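Omega-class glutathione S-transferase (Bombyx mori, PDB 3WD6) binds glutathione and, as an omega-class member of its superfamily, probably catalyses glutathione transfer and glutathione-dependent reduction of dehydroascorbate. Local coordinates at residues 29-35 / 54-60; 93-97 / 177-181. All blocks are in the same frame, centred on the assembly; numbering follows the deposited sequence.

Overall arrangement
Contact 1 pairs the first and last strands of the beta-alpha-beta unit 31-34, 39-51, 56-60 inside the thioredoxin-like N-terminal domain; contact 2 sets helix 92-102 of that domain against helix 177-189 of the helical C-terminal domain. They follow in series along the chain, contact 1 closing before contact 2 opens. Their centres lie about 17 Å apart and their nearest atoms about 7 Å. Helix 39-51 links them: Val-32 and Tyr-55 of contact 1 pack on it, as do Val-96 and Tyr-180 from the segments of contact 2. Glutathione lies about 5 Å from the side chains of both Met-35 and Leu-93, so sheet pairing and domain interface each come near the binding site.

Contact 1 of 2, residues 29-35 / 54-60; sequences KLRVYNM and DYEVVNI
Two salt bridges lead: Arg-31 NE (chi1-chi3 t, t, m) meets Glu-56 OE1 (chi1 p, chi2 t) at 2.5 Å, a very short hydrogen bond with a weak companion from Arg-31 NH2 (2.9 Å), and Lys-29 NZ reaches Asp-54 OD2 at 2.5 Å. Arg-31 NH1 donates to Tyr-33 OH (3.0 Å), which also bonds Glu-82. The backbones run parallel, strand axes 4.7 Å apart at 20°, in the register Arg-31/Glu-56 to Asn-34/Asn-59. Five hydrogen bonds form the ladder: Glu-56 N to Leu-30 O and Val-32 N to Glu-56 O (both 2.8 Å), Val-58 N to Val-32 O and Asn-34 N to Val-58 O (both 2.9 Å), Ile-60 N to Asn-34 O (2.7 Å). This is the parallel pair of a thioredoxin-like beta-alpha-beta crossover through helix 39-51; its first strand leads via Met-35 to glutathione-binding Cys-38. On the face carrying Val-32, Asn-34, Val-57 and Asn-59, Asn-34 ND2 (chi1 t) donates to Asn-59 OD1 (chi1 m) at 3.0 Å, and Val-32 CG2 also meets Tyr-55 CD2 (3.6 Å), both side chains touching helix 39-51. On the other, Val-58 CG2 covers one guanidinium face of Arg-31, 3.6 Å from NE, and Tyr-33 CD1 lies 3.9 Å from Val-58 CB.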
ATOM      1  N   LYS A  29     -13.435  11.024  14.892  1.00 28.76           N
ATOM      2  CA  LYS A  29     -12.449  10.950  13.815  1.00 23.82           C
ATOM      3  C   LYS A  29     -12.575   9.650  13.017  1.00 23.46           C
ATOM      4  O   LYS A  29     -12.633   8.563  13.601  1.00 22.66           O
ATOM      5  CB  LYS A  29     -11.035  11.036  14.385  1.00 27.19           C
ATOM      6  CG  LYS A  29     -10.489  12.450  14.542  1.00 28.57           C
ATOM      7  CD  LYS A  29      -8.967  12.444  14.363  1.00 30.33           C
ATOM      8  CE  LYS A  29      -8.282  13.573  15.146  1.00 31.50           C
ATOM      9  NZ  LYS A  29      -8.885  14.883  14.834  1.00 29.97           N
ATOM     10  N   LEU A  30     -12.624   9.763  11.690  1.00 23.60           N
ATOM     11  CA  LEU A  30     -12.486   8.594  10.829  1.00 20.95           C
ATOM     12  C   LEU A  30     -11.231   7.842  11.258  1.00 22.69           C
ATOM     13  O   LEU A  30     -10.150   8.444  11.423  1.00 23.61           O
ATOM     14  CB  LEU A  30     -12.373   9.002   9.360  1.00 21.85           C
ATOM     15  CG  LEU A  30     -12.478   7.816   8.386  1.00 24.12           C
ATOM     16  CD1 LEU A  30     -13.388   8.137   7.193  1.00 25.12           C
ATOM     17  CD2 LEU A  30     -11.108   7.408   7.917  1.00 22.22           C
ATOM     18  N   ARG A  31     -11.380   6.534  11.460  1.00 22.52           N
ATOM     19  CA  ARG A  31     -10.303   5.716  11.996  1.00 20.41           C
ATOM     20  C   ARG A  31      -9.907   4.592  11.049  1.00 21.60           C
ATOM     21  O   ARG A  31     -10.768   3.871  10.509  1.00 20.54           O
ATOM     22  CB  ARG A  31     -10.718   5.108  13.333  1.00 21.75           C
ATOM     23  CG  ARG A  31      -9.865   3.895  13.738  1.00 22.74           C
ATOM     24  CD  ARG A  31     -10.382   3.269  15.014  1.00 26.68           C
ATOM     25  NE  ARG A  31     -10.389   4.223  16.124  1.00 27.09           N
ATOM     26  CZ  ARG A  31     -10.853   3.939  17.336  1.00 26.18           C
ATOM     27  NH1 ARG A  31     -11.351   2.733  17.578  1.00 30.42           N
ATOM     28  NH2 ARG A  31     -10.827   4.851  18.295  1.00 26.06           N
ATOM     29  N   VAL A  32      -8.600   4.415  10.874  1.00 21.47           N
ATOM     30  CA  VAL A  32      -8.099   3.301  10.076  1.00 21.70           C
ATOM     31  C   VAL A  32      -7.512   2.219  10.972  1.00 21.52           C
ATOM     32  O   VAL A  32      -6.576   2.499  11.732  1.00 20.58           O
ATOM     33  CB  VAL A  32      -6.967   3.761   9.114  1.00 24.14           C
ATOM     34  CG1 VAL A  32      -6.510   2.608   8.201  1.00 19.23           C
ATOM     35  CG2 VAL A  32      -7.420   4.957   8.286  1.00 22.41           C
ATOM     36  N   TYR A  33      -8.037   0.994  10.874  1.00 19.88           N
ATOM     37  CA  TYR A  33      -7.346  -0.164  11.456  1.00 21.64           C
ATOM     38  C   TYR A  33      -6.244  -0.576  10.485  1.00 21.81           C
ATOM     39  O   TYR A  33      -6.514  -0.959   9.334  1.00 20.52           O
ATOM     40  CB  TYR A  33      -8.317  -1.326  11.780  1.00 21.36           C
ATOM     41  CG  TYR A  33      -9.309  -0.895  12.833  1.00 23.69           C
ATOM     42  CD1 TYR A  33      -8.964  -0.913  14.178  1.00 22.10           C
ATOM     43  CD2 TYR A  33     -10.567  -0.398  12.483  1.00 24.72           C
ATOM     44  CE1 TYR A  33      -9.846  -0.483  15.151  1.00 24.26           C
ATOM     45  CE2 TYR A  33     -11.463   0.037  13.459  1.00 24.75           C
ATOM     46  CZ  TYR A  33     -11.091  -0.008  14.788  1.00 24.44           C
ATOM     47  OH  TYR A  33     -11.951   0.426  15.769  1.00 26.91           O
ATOM     48  N   ASN A  34      -5.003  -0.481  10.954  1.00 23.39           N
ATOM     49  CA  ASN A  34      -3.835  -0.516  10.081  1.00 21.07           C
ATOM     50  C   ASN A  34      -2.778  -1.467  10.623  1.00 22.69           C
ATOM     51  O   ASN A  34      -2.868  -1.888  11.790  1.00 23.15           O
ATOM     52  CB  ASN A  34      -3.257   0.910  10.062  1.00 18.47           C
ATOM     53  CG  ASN A  34      -2.093   1.082   9.105  1.00 19.14           C
ATOM     54  OD1 ASN A  34      -2.157   0.694   7.928  1.00 18.37           O
ATOM     55  ND2 ASN A  34      -1.014   1.690   9.605  1.00 19.43           N
ATOM     56  N   MET A  35      -1.792  -1.822   9.794  1.00 20.67           N
ATOM     57  CA  MET A  35      -0.485  -2.165  10.347  1.00 21.24           C
ATOM     58  C   MET A  35       0.609  -1.564   9.479  1.00 20.61           C
ATOM     59  O   MET A  35       0.540  -1.615   8.249  1.00 17.74           O
ATOM     60  CB  MET A  35      -0.310  -3.649  10.651  1.00 22.88           C
ATOM     61  CG  MET A  35       0.350  -4.444   9.592  1.00 24.99           C
ATOM     62  SD  MET A  35       2.165  -4.587   9.734  1.00 27.33           S
ATOM     63  CE  MET A  35       2.349  -5.930   8.534  1.00 18.40           C
ATOM     64  N   ASP A  54      -9.040  14.249   7.566  1.00 27.08           N
ATOM     65  CA  ASP A  54      -8.568  14.012   8.935  1.00 25.97           C
ATOM     66  C   ASP A  54      -8.937  12.588   9.375  1.00 25.54           C
ATOM     67  O   ASP A  54     -10.040  12.099   9.095  1.00 24.94           O
ATOM     68  CB  ASP A  54      -9.118  15.040   9.923  1.00 27.77           C
ATOM     69  CG  ASP A  54      -8.368  15.021  11.255  1.00 30.88           C
ATOM     70  OD1 ASP A  54      -7.116  15.020  11.234  1.00 29.85           O
ATOM     71  OD2 ASP A  54      -9.021  14.973  12.325  1.00 33.28           O
ATOM     72  N   TYR A  55      -7.996  11.914  10.028  1.00 25.17           N
ATOM     73  CA  TYR A  55      -8.250  10.572  10.518  1.00 24.65           C
ATOM     74  C   TYR A  55      -7.276  10.216  11.623  1.00 24.29           C
ATOM     75  O   TYR A  55      -6.368  10.998  11.953  1.00 23.22           O
ATOM     76  CB  TYR A  55      -8.181   9.538   9.383  1.00 23.03           C
ATOM     77  CG  TYR A  55      -6.799   9.345   8.797  1.00 23.33           C
ATOM     78  CD1 TYR A  55      -6.268  10.269   7.901  1.00 24.66           C
ATOM     79  CD2 TYR A  55      -6.028   8.223   9.120  1.00 22.76           C
ATOM     80  CE1 TYR A  55      -5.010  10.090   7.339  1.00 25.09           C
ATOM     81  CE2 TYR A  55      -4.763   8.035   8.571  1.00 24.14           C
ATOM     82  CZ  TYR A  55      -4.256   8.976   7.676  1.00 24.84           C
ATOM     83  OH  TYR A  55      -2.995   8.819   7.120  1.00 19.27           O
ATOM     84  N   GLU A  56      -7.495   9.042  12.209  1.00 23.22           N
ATOM     85  CA  GLU A  56      -6.614   8.499  13.236  1.00 24.14           C
ATOM     86  C   GLU A  56      -6.265   7.066  12.833  1.00 23.50           C
ATOM     87  O   GLU A  56      -7.008   6.414  12.063  1.00 21.15           O
ATOM     88  CB  GLU A  56      -7.305   8.510  14.613  1.00 24.34           C
ATOM     89  CG  GLU A  56      -8.640   7.756  14.613  1.00 24.39           C
ATOM     90  CD  GLU A  56      -9.232   7.601  16.005  1.00 27.10           C
ATOM     91  OE1 GLU A  56     -10.064   6.683  16.206  1.00 28.48           O
ATOM     92  OE2 GLU A  56      -8.878   8.403  16.897  1.00 29.81           O
ATOM     93  N   VAL A  57      -5.140   6.580  13.350  1.00 21.58           N
ATOM     94  CA  VAL A  57      -4.672   5.243  13.026  1.00 22.19           C
ATOM     95  C   VAL A  57      -4.686   4.383  14.278  1.00 20.69           C
ATOM     96  O   VAL A  57      -4.177   4.793  15.308  1.00 22.00           O
ATOM     97  CB  VAL A  57      -3.215   5.274  12.478  1.00 22.79           C
ATOM     98  CG1 VAL A  57      -2.683   3.858  12.237  1.00 19.85           C
ATOM     99  CG2 VAL A  57      -3.120   6.126  11.206  1.00 19.36           C
ATOM    100  N   VAL A  58      -5.274   3.194  14.187  1.00 19.94           N
ATOM    101  CA  VAL A  58      -5.099   2.173  15.216  1.00 24.21           C
ATOM    102  C   VAL A  58      -4.311   1.006  14.621  1.00 20.78           C
ATOM    103  O   VAL A  58      -4.778   0.352  13.688  1.00 22.12           O
ATOM    104  CB  VAL A  58      -6.451   1.665  15.794  1.00 24.24           C
ATOM    105  CG1 VAL A  58      -6.210   0.437  16.699  1.00 22.72           C
ATOM    106  CG2 VAL A  58      -7.142   2.772  16.577  1.00 20.28           C
ATOM    107  N   ASN A  59      -3.110   0.761  15.137  1.00 23.98           N
ATOM    108  CA  ASN A  59      -2.258  -0.300  14.588  1.00 24.40           C
ATOM    109  C   ASN A  59      -2.522  -1.670  15.197  1.00 25.09           C
ATOM    110  O   ASN A  59      -2.772  -1.787  16.396  1.00 31.01           O
ATOM    111  CB  ASN A  59      -0.791   0.090  14.693  1.00 23.69           C
ATOM    112  CG  ASN A  59      -0.419   1.148  13.684  1.00 24.00           C
ATOM    113  OD1 ASN A  59      -0.921   1.138  12.544  1.00 20.73           O
ATOM    114  ND2 ASN A  59       0.444   2.080  14.088  1.00 23.99           N
ATOM    115  N   ILE A  60      -2.480  -2.704  14.370  1.00 25.49           N
ATOM    116  CA  ILE A  60      -2.872  -4.039  14.815  1.00 29.58           C
ATOM    117  C   ILE A  60      -1.752  -5.046  14.652  1.00 29.56           C
ATOM    118  O   ILE A  60      -1.242  -5.227  13.545  1.00 27.74           O
ATOM    119  CB  ILE A  60      -4.059  -4.587  14.000  1.00 26.53           C
ATOM    120  CG1 ILE A  60      -5.293  -3.669  14.120  1.00 27.44           C
ATOM    121  CG2 ILE A  60      -4.350  -6.000  14.409  1.00 24.65           C
ATOM    122  CD1 ILE A  60      -5.877  -3.546  15.520  1.00 28.68           C
TER
HETATM  123  O   HOH W   1     -12.420   7.761  16.439  1.00 31.21           O
HETATM  124  O   HOH W   2     -12.628  12.509  10.509  1.00 25.86           O

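Contact 2 of 2, residues 93-97 / 177-181; sequences LVTVE and YADYM
The short axes of the two helical segments cross at 143°, roughly antiparallel, with a closest approach of 12.1 Å. At that separation side chains must bridge the gap: the nearest CA pairs are Leu-93/Met-181 (7.8 Å) and Val-96/Tyr-177 (8.4 Å), and the buried surface is just 242 Å². Tyr-177, with chi1 t (174°) and chi2 -86°, extends its ring across to the other helix, bringing CD2 to 3.9 Å from Val-96 CG1 and OH to 3.5 Å from Leu-93 CD2. One turn on, Met-181 points its CA-to-CB bond toward 93-97 and folds with chi1 m, chi2 m and chi3 97°; its SD lies 3.6 Å from Leu-93 CD2 and 3.7 Å from Val-96 CG2. Leu-93 (m, t) starts sideways, but its end comes nearer, so that CD2 touches both; Val-96 (chi1 t) points toward 177-181. Glu-97 (m, t) brings OE2 to 2.9 Å from Tyr-177 OH. Here the thioredoxin-like domain of a glutathione transferase meets its helical domain, close to the glutathione contacted by Ser-92. Between these segments the clear interactions are apolar, the Met-181 sulfur among them, and the bordering Glu-97 carboxylate is paired with Lys-120 of helix 113-125.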
ATOM      1  N   LEU A  93      -9.201  -1.693  -1.529  1.00 19.13           N
ATOM      2  CA  LEU A  93      -9.766  -1.013  -2.693  1.00 21.22           C
ATOM      3  C   LEU A  93     -11.212  -0.597  -2.459  1.00 23.31           C
ATOM      4  O   LEU A  93     -11.696   0.386  -3.039  1.00 24.97           O
ATOM      5  CB  LEU A  93      -9.670  -1.889  -3.945  1.00 22.75           C
ATOM      6  CG  LEU A  93      -8.250  -2.165  -4.462  1.00 24.87           C
ATOM      7  CD1 LEU A  93      -8.298  -2.960  -5.766  1.00 17.85           C
ATOM      8  CD2 LEU A  93      -7.473  -0.838  -4.651  1.00 20.78           C
ATOM      9  N   VAL A  94     -11.913  -1.339  -1.609  1.00 21.90           N
ATOM     10  CA  VAL A  94     -13.273  -0.956  -1.261  1.00 22.94           C
ATOM     11  C   VAL A  94     -13.260   0.327  -0.437  1.00 22.00           C
ATOM     12  O   VAL A  94     -14.080   1.235  -0.658  1.00 20.03           O
ATOM     13  CB  VAL A  94     -13.987  -2.072  -0.506  1.00 23.85           C
ATOM     14  CG1 VAL A  94     -15.343  -1.595  -0.017  1.00 22.00           C
ATOM     15  CG2 VAL A  94     -14.127  -3.299  -1.417  1.00 22.51           C
ATOM     16  N   THR A  95     -12.313   0.415   0.495  1.00 20.72           N
ATOM     17  CA  THR A  95     -12.230   1.591   1.350  1.00 23.68           C
ATOM     18  C   THR A  95     -11.872   2.829   0.531  1.00 21.36           C
ATOM     19  O   THR A  95     -12.478   3.896   0.677  1.00 19.78           O
ATOM     20  CB  THR A  95     -11.217   1.392   2.466  1.00 21.24           C
ATOM     21  OG1 THR A  95      -9.892   1.512   1.924  1.00 19.58           O
ATOM     22  CG2 THR A  95     -11.426   0.005   3.082  1.00 21.76           C
ATOM     23  N   VAL A  96     -10.898   2.684  -0.351  1.00 22.04           N
ATOM     24  CA  VAL A  96     -10.476   3.822  -1.161  1.00 22.84           C
ATOM     25  C   VAL A  96     -11.579   4.320  -2.092  1.00 20.38           C
ATOM     26  O   VAL A  96     -11.726   5.531  -2.276  1.00 19.38           O
ATOM     27  CB  VAL A  96      -9.182   3.524  -1.937  1.00 18.64           C
ATOM     28  CG1 VAL A  96      -8.900   4.622  -2.943  1.00 13.67           C
ATOM     29  CG2 VAL A  96      -8.030   3.353  -0.944  1.00 18.03           C
ATOM     30  N   GLU A  97     -12.360   3.402  -2.666  1.00 22.81           N
ATOM     31  CA  GLU A  97     -13.452   3.801  -3.566  1.00 23.33           C
ATOM     32  C   GLU A  97     -14.567   4.532  -2.789  1.00 22.62           C
ATOM     33  O   GLU A  97     -15.122   5.526  -3.264  1.00 23.18           O
ATOM     34  CB  GLU A  97     -13.968   2.608  -4.397  1.00 24.34           C
ATOM     35  CG  GLU A  97     -12.905   2.050  -5.396  1.00 27.70           C
ATOM     36  CD  GLU A  97     -13.191   0.614  -5.946  1.00 31.42           C
ATOM     37  OE1 GLU A  97     -14.305   0.060  -5.728  1.00 32.74           O
ATOM     38  OE2 GLU A  97     -12.287   0.037  -6.617  1.00 28.13           O
ATOM     39  N   TYR A 177      -5.584   7.392  -8.360  1.00 16.79           N
ATOM     40  CA  TYR A 177      -5.946   6.087  -7.824  1.00 18.08           C
ATOM     41  C   TYR A 177      -4.966   5.027  -8.301  1.00 18.11           C
ATOM     42  O   TYR A 177      -4.436   4.251  -7.502  1.00 15.51           O
ATOM     43  CB  TYR A 177      -7.353   5.758  -8.289  1.00 16.51           C
ATOM     44  CG  TYR A 177      -7.875   4.384  -7.961  1.00 19.45           C
ATOM     45  CD1 TYR A 177      -7.607   3.297  -8.795  1.00 18.33           C
ATOM     46  CD2 TYR A 177      -8.700   4.178  -6.859  1.00 18.01           C
ATOM     47  CE1 TYR A 177      -8.140   2.033  -8.532  1.00 18.78           C
ATOM     48  CE2 TYR A 177      -9.236   2.917  -6.584  1.00 20.57           C
ATOM     49  CZ  TYR A 177      -8.956   1.848  -7.425  1.00 22.16           C
ATOM     50  OH  TYR A 177      -9.478   0.586  -7.144  1.00 23.53           O
ATOM     51  N   ALA A 178      -4.737   5.012  -9.611  1.00 18.06           N
ATOM     52  CA  ALA A 178      -3.856   4.038 -10.232  1.00 18.99           C
ATOM     53  C   ALA A 178      -2.458   4.152  -9.607  1.00 17.97           C
ATOM     54  O   ALA A 178      -1.860   3.144  -9.194  1.00 18.17           O
ATOM     55  CB  ALA A 178      -3.808   4.263 -11.734  1.00 17.31           C
ATOM     56  N   ASP A 179      -1.949   5.376  -9.516  1.00 16.80           N
ATOM     57  CA  ASP A 179      -0.650   5.574  -8.898  1.00 17.13           C
ATOM     58  C   ASP A 179      -0.649   5.107  -7.449  1.00 16.00           C
ATOM     59  O   ASP A 179       0.167   4.272  -7.061  1.00 18.77           O
ATOM     60  CB  ASP A 179      -0.232   7.036  -8.965  1.00 16.72           C
ATOM     61  CG  ASP A 179      -0.245   7.582 -10.381  1.00 18.74           C
ATOM     62  OD1 ASP A 179       0.718   7.295 -11.149  1.00 16.76           O
ATOM     63  OD2 ASP A 179      -1.219   8.315 -10.713  1.00 18.09           O
ATOM     64  N   TYR A 180      -1.561   5.640  -6.646  1.00 14.95           N
ATOM     65  CA  TYR A 180      -1.542   5.346  -5.216  1.00 15.59           C
ATOM     66  C   TYR A 180      -1.793   3.879  -4.919  1.00 18.42           C
ATOM     67  O   TYR A 180      -1.233   3.341  -3.954  1.00 17.09           O
ATOM     68  CB  TYR A 180      -2.556   6.198  -4.454  1.00 14.32           C
ATOM     69  CG  TYR A 180      -2.129   7.644  -4.297  1.00 17.05           C
ATOM     70  CD1 TYR A 180      -0.813   7.971  -3.935  1.00 14.96           C
ATOM     71  CD2 TYR A 180      -3.028   8.687  -4.538  1.00 14.50           C
ATOM     72  CE1 TYR A 180      -0.409   9.301  -3.799  1.00 14.41           C
ATOM     73  CE2 TYR A 180      -2.636  10.017  -4.410  1.00 15.75           C
ATOM     74  CZ  TYR A 180      -1.323  10.322  -4.034  1.00 16.50           C
ATOM     75  OH  TYR A 180      -0.940  11.637  -3.880  1.00 13.98           O
ATOM     76  N   MET A 181      -2.634   3.230  -5.727  1.00 16.54           N
ATOM     77  CA  MET A 181      -3.072   1.866  -5.393  1.00 17.97           C
ATOM     78  C   MET A 181      -2.000   0.818  -5.738  1.00 19.57           C
ATOM     79  O   MET A 181      -2.035  -0.314  -5.230  1.00 17.92           O
ATOM     80  CB  MET A 181      -4.426   1.520  -6.035  1.00 15.02           C
ATOM     81  CG  MET A 181      -5.598   2.345  -5.511  1.00 14.78           C
ATOM     82  SD  MET A 181      -5.811   2.238  -3.717  1.00 16.47           S
ATOM     83  CE  MET A 181      -4.948   3.721  -3.166  1.00 15.21           C
TER